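Local coordinates for protein nitrite oxidoreductase subunit C (Kuenenia stuttgartiensis, PDB 7B04) that binds heme b and calcium ions and probably carries electrons as part of the nitrite oxidoreductase complex of an anammox bacterium, at residues Ala38-Thr43 / Ser308-Pro313; Phe138-Ile143 / Gln159-Leu164. All blocks are in the same frame, centred on the assembly; numbering follows the deposited sequence.

Interaction 1: Ala38-Thr43 / Ser308-Pro313; sequences AEEELT and SIQWHP
Glu40 and Glu41, on the short helix 39-42 near the N terminus, lie against Ile309 and Gln310 in the irregular part of strand 306-316, part of the beta fold that holds the heme; the backbones come closest at Glu41 and Gln310, 4.9 Å between their CA atoms. No hydrogen bond crosses the contact, and van der Waals contacts carry it. Glu40 is turned with CG anti to its backbone N (chi1 171°), and this CG lies 3.8 Å from Ile309 CD1, the two side chains crossing obliquely. Next to it, Gln310 CG lies 3.6 Å from Glu40 O. Glu40 OE2 and Gln310 NE2 stand 3.8 Å apart without a hydrogen bond, with carboxylate and amide planes 31° apart. Glu41 meets Ile309 O with its CA, CB and CG, while its carboxylate turns to other partners: OE1 makes a salt bridge with Arg154 and accepts a bond from Ala38 N at the helix start. That side chain comes within about 4 Å of the heme. The sole directional interaction across the segments is a CA-H...O contact, Glu41 CA to Ile309 O, 3.5 Å with 133° at the hydrogen.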
loop_
_atom_site.group_PDB
_atom_site.type_symbol
_atom_site.label_atom_id
_atom_site.label_comp_id
_atom_site.label_asym_id
_atom_site.label_seq_id
_atom_site.Cartn_x
_atom_site.Cartn_y
_atom_site.Cartn_z
ATOM N N ALA C 38 56.260 19.903 -3.484
ATOM C CA ALA C 38 57.551 19.785 -4.146
ATOM C C ALA C 38 58.074 21.159 -4.560
ATOM O O ALA C 38 57.312 22.112 -4.734
ATOM C CB ALA C 38 57.446 18.866 -5.363
ATOM N N GLU C 39 59.401 21.261 -4.696
ATOM C CA GLU C 39 59.996 22.547 -5.060
ATOM C C GLU C 39 59.572 22.984 -6.456
ATOM O O GLU C 39 59.391 24.184 -6.705
ATOM C CB GLU C 39 61.521 22.476 -4.991
ATOM C CG GLU C 39 62.185 23.449 -5.970
ATOM C CD GLU C 39 63.692 23.362 -6.006
ATOM O OE1 GLU C 39 64.286 22.795 -5.068
ATOM O OE2 GLU C 39 64.281 23.872 -6.984
ATOM N N GLU C 40 59.358 22.028 -7.365
ATOM C CA GLU C 40 58.923 22.377 -8.715
ATOM C C GLU C 40 57.644 23.199 -8.673
ATOM O O GLU C 40 57.454 24.107 -9.492
ATOM C CB GLU C 40 58.731 21.108 -9.554
ATOM C CG GLU C 40 58.079 21.347 -10.911
ATOM C CD GLU C 40 58.603 20.419 -11.993
ATOM O OE1 GLU C 40 59.178 19.365 -11.649
ATOM O OE2 GLU C 40 58.434 20.743 -13.189
ATOM N N GLU C 41 56.762 22.893 -7.721
ATOM C CA GLU C 41 55.521 23.639 -7.565
ATOM C C GLU C 41 55.756 25.049 -7.023
ATOM O O GLU C 41 55.037 25.981 -7.397
ATOM C CB GLU C 41 54.587 22.864 -6.634
ATOM C CG GLU C 41 54.086 21.557 -7.227
ATOM C CD GLU C 41 53.224 20.770 -6.261
ATOM O OE1 GLU C 41 53.779 19.980 -5.467
ATOM O OE2 GLU C 41 51.989 20.947 -6.290
ATOM N N LEU C 42 56.738 25.222 -6.134
ATOM C CA LEU C 42 56.925 26.511 -5.471
ATOM C C LEU C 42 57.652 27.548 -6.327
ATOM O O LEU C 42 57.439 28.750 -6.131
ATOM C CB LEU C 42 57.646 26.308 -4.137
ATOM C CG LEU C 42 56.747 25.532 -3.168
ATOM C CD1 LEU C 42 57.417 25.308 -1.822
ATOM C CD2 LEU C 42 55.402 26.237 -3.002
ATOM N N THR C 43 58.515 27.131 -7.251
ATOM C CA THR C 43 59.185 28.115 -8.104
ATOM C C THR C 43 58.267 28.518 -9.255
ATOM O O THR C 43 57.746 27.646 -9.956
ATOM C CB THR C 43 60.498 27.570 -8.668
ATOM O OG1 THR C 43 60.230 26.769 -9.824
ATOM C CG2 THR C 43 61.220 26.725 -7.637
ATOM N N SER C 308 47.519 23.276 -13.477
ATOM C CA SER C 308 48.875 23.755 -13.688
ATOM C C SER C 308 49.569 23.713 -12.334
ATOM O O SER C 308 49.013 24.181 -11.335
ATOM C CB SER C 308 48.868 25.173 -14.257
ATOM O OG SER C 308 50.165 25.734 -14.253
ATOM N N ILE C 309 50.781 23.158 -12.303
ATOM C CA ILE C 309 51.473 22.910 -11.040
ATOM C C ILE C 309 52.206 24.135 -10.526
ATOM O O ILE C 309 52.617 24.148 -9.360
ATOM C CB ILE C 309 52.441 21.715 -11.147
ATOM C CG1 ILE C 309 53.491 21.948 -12.233
ATOM C CG2 ILE C 309 51.671 20.431 -11.413
ATOM C CD1 ILE C 309 54.592 20.909 -12.233
ATOM N N GLN C 310 52.409 25.152 -11.361
ATOM C CA GLN C 310 53.257 26.282 -11.019
ATOM C C GLN C 310 52.495 27.592 -11.139
ATOM O O GLN C 310 51.567 27.720 -11.942
ATOM C CB GLN C 310 54.455 26.378 -11.962
ATOM C CG GLN C 310 55.216 25.095 -12.191
ATOM C CD GLN C 310 56.039 25.153 -13.463
ATOM O OE1 GLN C 310 56.039 26.163 -14.168
ATOM N NE2 GLN C 310 56.750 24.072 -13.761
ATOM N N TRP C 311 52.876 28.554 -10.300
ATOM C CA TRP C 311 52.452 29.930 -10.503
ATOM C C TRP C 311 53.024 30.441 -11.820
ATOM O O TRP C 311 54.167 30.141 -12.173
ATOM C CB TRP C 311 52.913 30.813 -9.344
ATOM C CG TRP C 311 52.103 30.638 -8.101
ATOM C CD1 TRP C 311 52.483 30.001 -6.955
ATOM C CD2 TRP C 311 50.766 31.103 -7.877
ATOM N NE1 TRP C 311 51.467 30.045 -6.030
ATOM C CE2 TRP C 311 50.402 30.714 -6.573
ATOM C CE3 TRP C 311 49.843 31.812 -8.653
ATOM C CZ2 TRP C 311 49.154 31.011 -6.027
ATOM C CZ3 TRP C 311 48.605 32.104 -8.110
ATOM C CH2 TRP C 311 48.273 31.706 -6.809
ATOM N N HIS C 312 52.236 31.219 -12.541
ATOM C CA HIS C 312 52.785 31.797 -13.756
ATOM C C HIS C 312 52.865 33.313 -13.630
ATOM O O HIS C 312 51.921 33.940 -13.140
ATOM C CB HIS C 312 51.930 31.436 -14.977
ATOM C CG HIS C 312 51.947 29.980 -15.323
ATOM N ND1 HIS C 312 52.945 29.408 -16.082
ATOM C CD2 HIS C 312 51.091 28.980 -15.012
ATOM C CE1 HIS C 312 52.702 28.116 -16.224
ATOM N NE2 HIS C 312 51.582 27.831 -15.584
ATOM N N PRO C 313 53.964 33.929 -14.059
ATOM C CA PRO C 313 54.082 35.384 -13.925
ATOM C C PRO C 313 53.114 36.103 -14.848
ATOM O O PRO C 313 52.788 35.634 -15.941
ATOM C CB PRO C 313 55.537 35.664 -14.326
ATOM C CG PRO C 313 56.235 34.356 -14.179
ATOM C CD PRO C 313 55.213 33.322 -14.540
#

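Interaction 2: Phe138-Ile143 / Gln159-Leu164; sequences FPLGKI and QKPVNL
Phe138 and Asn163 face each other as an antiparallel hydrogen-bonded pair where strand 133-139 ends and strand 162-168 begins. Phe138 N donates to Asn163 O over 2.9 Å, and Asn163 N returns the bond to Phe138 O at the same length; N-H...O angles of 161° and 168° show that both are nearly straight. The next pair, Pro139 with Val162, is non-hydrogen-bonded, its CA atoms 4.6 Å apart, and puts its side chains on the face opposite Phe138 and Asn163.

The side chain of Asn163 shows how this first face is tied in. Its CB sits 3.9 Å from Phe138 O, beside the backbone bond. Chi1 of -158° puts CG anti to the backbone N; beyond it, OD1 accepts from Val279 N and ND2 donates to Leu236 O. Both ends of this buried amide are therefore satisfied. It also lies about 4 Å, side chain to side chain, from Asp235 and from Asp278, while the ion is about 6 Å from it. Asn163 is thus a second-shell neighbour of the calcium site, whose ligands include Asp235 and Asp278.

Past the paired residues the pairing gives way to apolar contact: Leu140 CD2 lies 4.2 Å from Pro161 CG, and Leu140 N, 3.6 Å from Pro161 O, makes no hydrogen bond with it. Pro161 also packs on Pro33 of subunit A. On the Phe138 side the ring joins an aromatic cluster, meeting Phe281 edge-to-face and also touching Trp165 and Phe111.

The pair is one step of a larger antiparallel array, in which 133-139 also pairs with 286-294 and 162-168 with 233-238, within the ethylbenzene dehydrogenase-like (DOMON-type) heme-binding domain, with Leu164 touching the heme.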
loop_
_atom_site.group_PDB
_atom_site.type_symbol
_atom_site.label_atom_id
_atom_site.label_comp_id
_atom_site.label_asym_id
_atom_site.label_seq_id
_atom_site.Cartn_x
_atom_site.Cartn_y
_atom_site.Cartn_z
ATOM N N PHE C 138 44.474 34.061 -8.603
ATOM C CA PHE C 138 45.445 35.115 -8.423
ATOM C C PHE C 138 45.751 35.267 -6.944
ATOM O O PHE C 138 44.850 35.141 -6.106
ATOM C CB PHE C 138 44.905 36.452 -8.951
ATOM C CG PHE C 138 44.540 36.431 -10.399
ATOM C CD1 PHE C 138 45.461 36.802 -11.360
ATOM C CD2 PHE C 138 43.275 36.038 -10.803
ATOM C CE1 PHE C 138 45.128 36.786 -12.698
ATOM C CE2 PHE C 138 42.936 36.017 -12.139
ATOM C CZ PHE C 138 43.864 36.392 -13.088
ATOM N N PRO C 139 47.003 35.531 -6.583
ATOM C CA PRO C 139 47.280 35.838 -5.184
ATOM C C PRO C 139 46.690 37.200 -4.882
ATOM O O PRO C 139 46.773 38.123 -5.697
ATOM C CB PRO C 139 48.810 35.862 -5.118
ATOM C CG PRO C 139 49.272 35.179 -6.385
ATOM C CD PRO C 139 48.229 35.524 -7.394
ATOM N N LEU C 140 46.082 37.324 -3.711
ATOM C CA LEU C 140 45.485 38.588 -3.324
ATOM C C LEU C 140 46.535 39.410 -2.587
ATOM O O LEU C 140 47.140 38.935 -1.620
ATOM C CB LEU C 140 44.220 38.344 -2.502
ATOM C CG LEU C 140 43.638 39.345 -1.512
ATOM C CD1 LEU C 140 43.106 40.548 -2.255
ATOM C CD2 LEU C 140 42.503 38.656 -0.780
ATOM N N GLY C 141 46.696 40.663 -3.013
ATOM C CA GLY C 141 47.795 41.518 -2.598
ATOM C C GLY C 141 49.032 41.332 -3.469
ATOM O O GLY C 141 49.075 40.523 -4.400
ATOM N N LYS C 142 50.074 42.101 -3.145
ATOM C CA LYS C 142 51.312 42.126 -3.924
ATOM C C LYS C 142 52.401 41.318 -3.232
ATOM O O LYS C 142 52.765 41.605 -2.087
ATOM C CB LYS C 142 51.791 43.556 -4.147
ATOM C CG LYS C 142 53.190 43.654 -4.743
ATOM C CD LYS C 142 53.243 43.101 -6.157
ATOM C CE LYS C 142 54.634 43.254 -6.752
ATOM N NZ LYS C 142 54.704 42.765 -8.158
ATOM N N ILE C 143 52.920 40.317 -3.940
ATOM C CA ILE C 143 53.896 39.382 -3.403
ATOM C C ILE C 143 54.896 38.981 -4.479
ATOM O O ILE C 143 54.618 39.051 -5.679
ATOM C CB ILE C 143 53.191 38.127 -2.881
ATOM C CG1 ILE C 143 52.237 37.671 -3.967
ATOM C CG2 ILE C 143 52.412 38.406 -1.609
ATOM C CD1 ILE C 143 51.934 36.277 -3.894
ATOM N N GLN C 159 46.641 31.532 5.887
ATOM C CA GLN C 159 47.109 32.905 6.093
ATOM C C GLN C 159 47.741 33.481 4.832
ATOM O O GLN C 159 48.482 34.468 4.895
ATOM C CB GLN C 159 48.081 33.011 7.278
ATOM C CG GLN C 159 47.425 32.798 8.632
ATOM C CD GLN C 159 47.935 31.562 9.343
ATOM O OE1 GLN C 159 49.130 31.269 9.322
ATOM N NE2 GLN C 159 47.028 30.829 9.979
ATOM N N LYS C 160 47.455 32.865 3.689
ATOM C CA LYS C 160 47.934 33.325 2.385
ATOM C C LYS C 160 46.781 33.175 1.404
ATOM O O LYS C 160 46.756 32.256 0.577
ATOM C CB LYS C 160 49.169 32.533 1.946
ATOM C CG LYS C 160 50.409 32.796 2.796
ATOM C CD LYS C 160 51.613 32.013 2.296
ATOM C CE LYS C 160 52.875 32.386 3.060
ATOM N NZ LYS C 160 52.822 31.952 4.486
ATOM N N PRO C 161 45.794 34.068 1.476
ATOM C CA PRO C 161 44.565 33.897 0.692
ATOM C C PRO C 161 44.784 34.137 -0.795
ATOM O O PRO C 161 45.783 34.710 -1.230
ATOM C CB PRO C 161 43.620 34.943 1.288
ATOM C CG PRO C 161 44.532 36.006 1.795
ATOM C CD PRO C 161 45.773 35.303 2.275
ATOM N N VAL C 162 43.799 33.686 -1.578
ATOM C CA VAL C 162 43.849 33.713 -3.035
ATOM C C VAL C 162 42.450 33.999 -3.571
ATOM O O VAL C 162 41.441 33.666 -2.940
ATOM C CB VAL C 162 44.407 32.371 -3.586
ATOM C CG1 VAL C 162 44.107 32.179 -5.067
ATOM C CG2 VAL C 162 45.904 32.276 -3.346
ATOM N N ASN C 163 42.393 34.632 -4.742
ATOM C CA ASN C 163 41.148 34.911 -5.447
ATOM C C ASN C 163 40.984 33.903 -6.578
ATOM O O ASN C 163 41.945 33.590 -7.285
ATOM C CB ASN C 163 41.140 36.336 -6.010
ATOM C CG ASN C 163 39.736 36.865 -6.265
ATOM O OD1 ASN C 163 39.553 38.050 -6.539
ATOM N ND2 ASN C 163 38.741 35.992 -6.175
ATOM N N LEU C 164 39.763 33.400 -6.747
ATOM C CA LEU C 164 39.457 32.388 -7.748
ATOM C C LEU C 164 38.346 32.880 -8.664
ATOM O O LEU C 164 37.390 33.519 -8.211
ATOM C CB LEU C 164 39.006 31.076 -7.083
ATOM C CG LEU C 164 39.942 30.059 -6.421
ATOM C CD1 LEU C 164 40.835 29.386 -7.441
ATOM C CD2 LEU C 164 40.762 30.678 -5.295
#

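How the interactions relate
From the N terminus, the chain enters interaction 1 at helix 39-42 and meets it again at 308-313, closing a loop of 264 residues. Interaction 2 is nested inside: strand 133-139 runs out, and after 15 residues between the two segments the chain comes back at 159-164. That small loop carries Met155, the axial ligand of the heme iron, and Phe151, whose O accepts a bond from Trp311 NE1. The two contacts, with centres 15 Å apart, touch directly: Trp311 CZ3 lies 3.5 Å from Pro139 CD, and Trp311 CH2 is 4.2 Å from Val162 CG2. The indole thus links strand 306-316 and the antiparallel pair 133-139/162-168, with the Trp311 side chain about 8 Å from that of Met155.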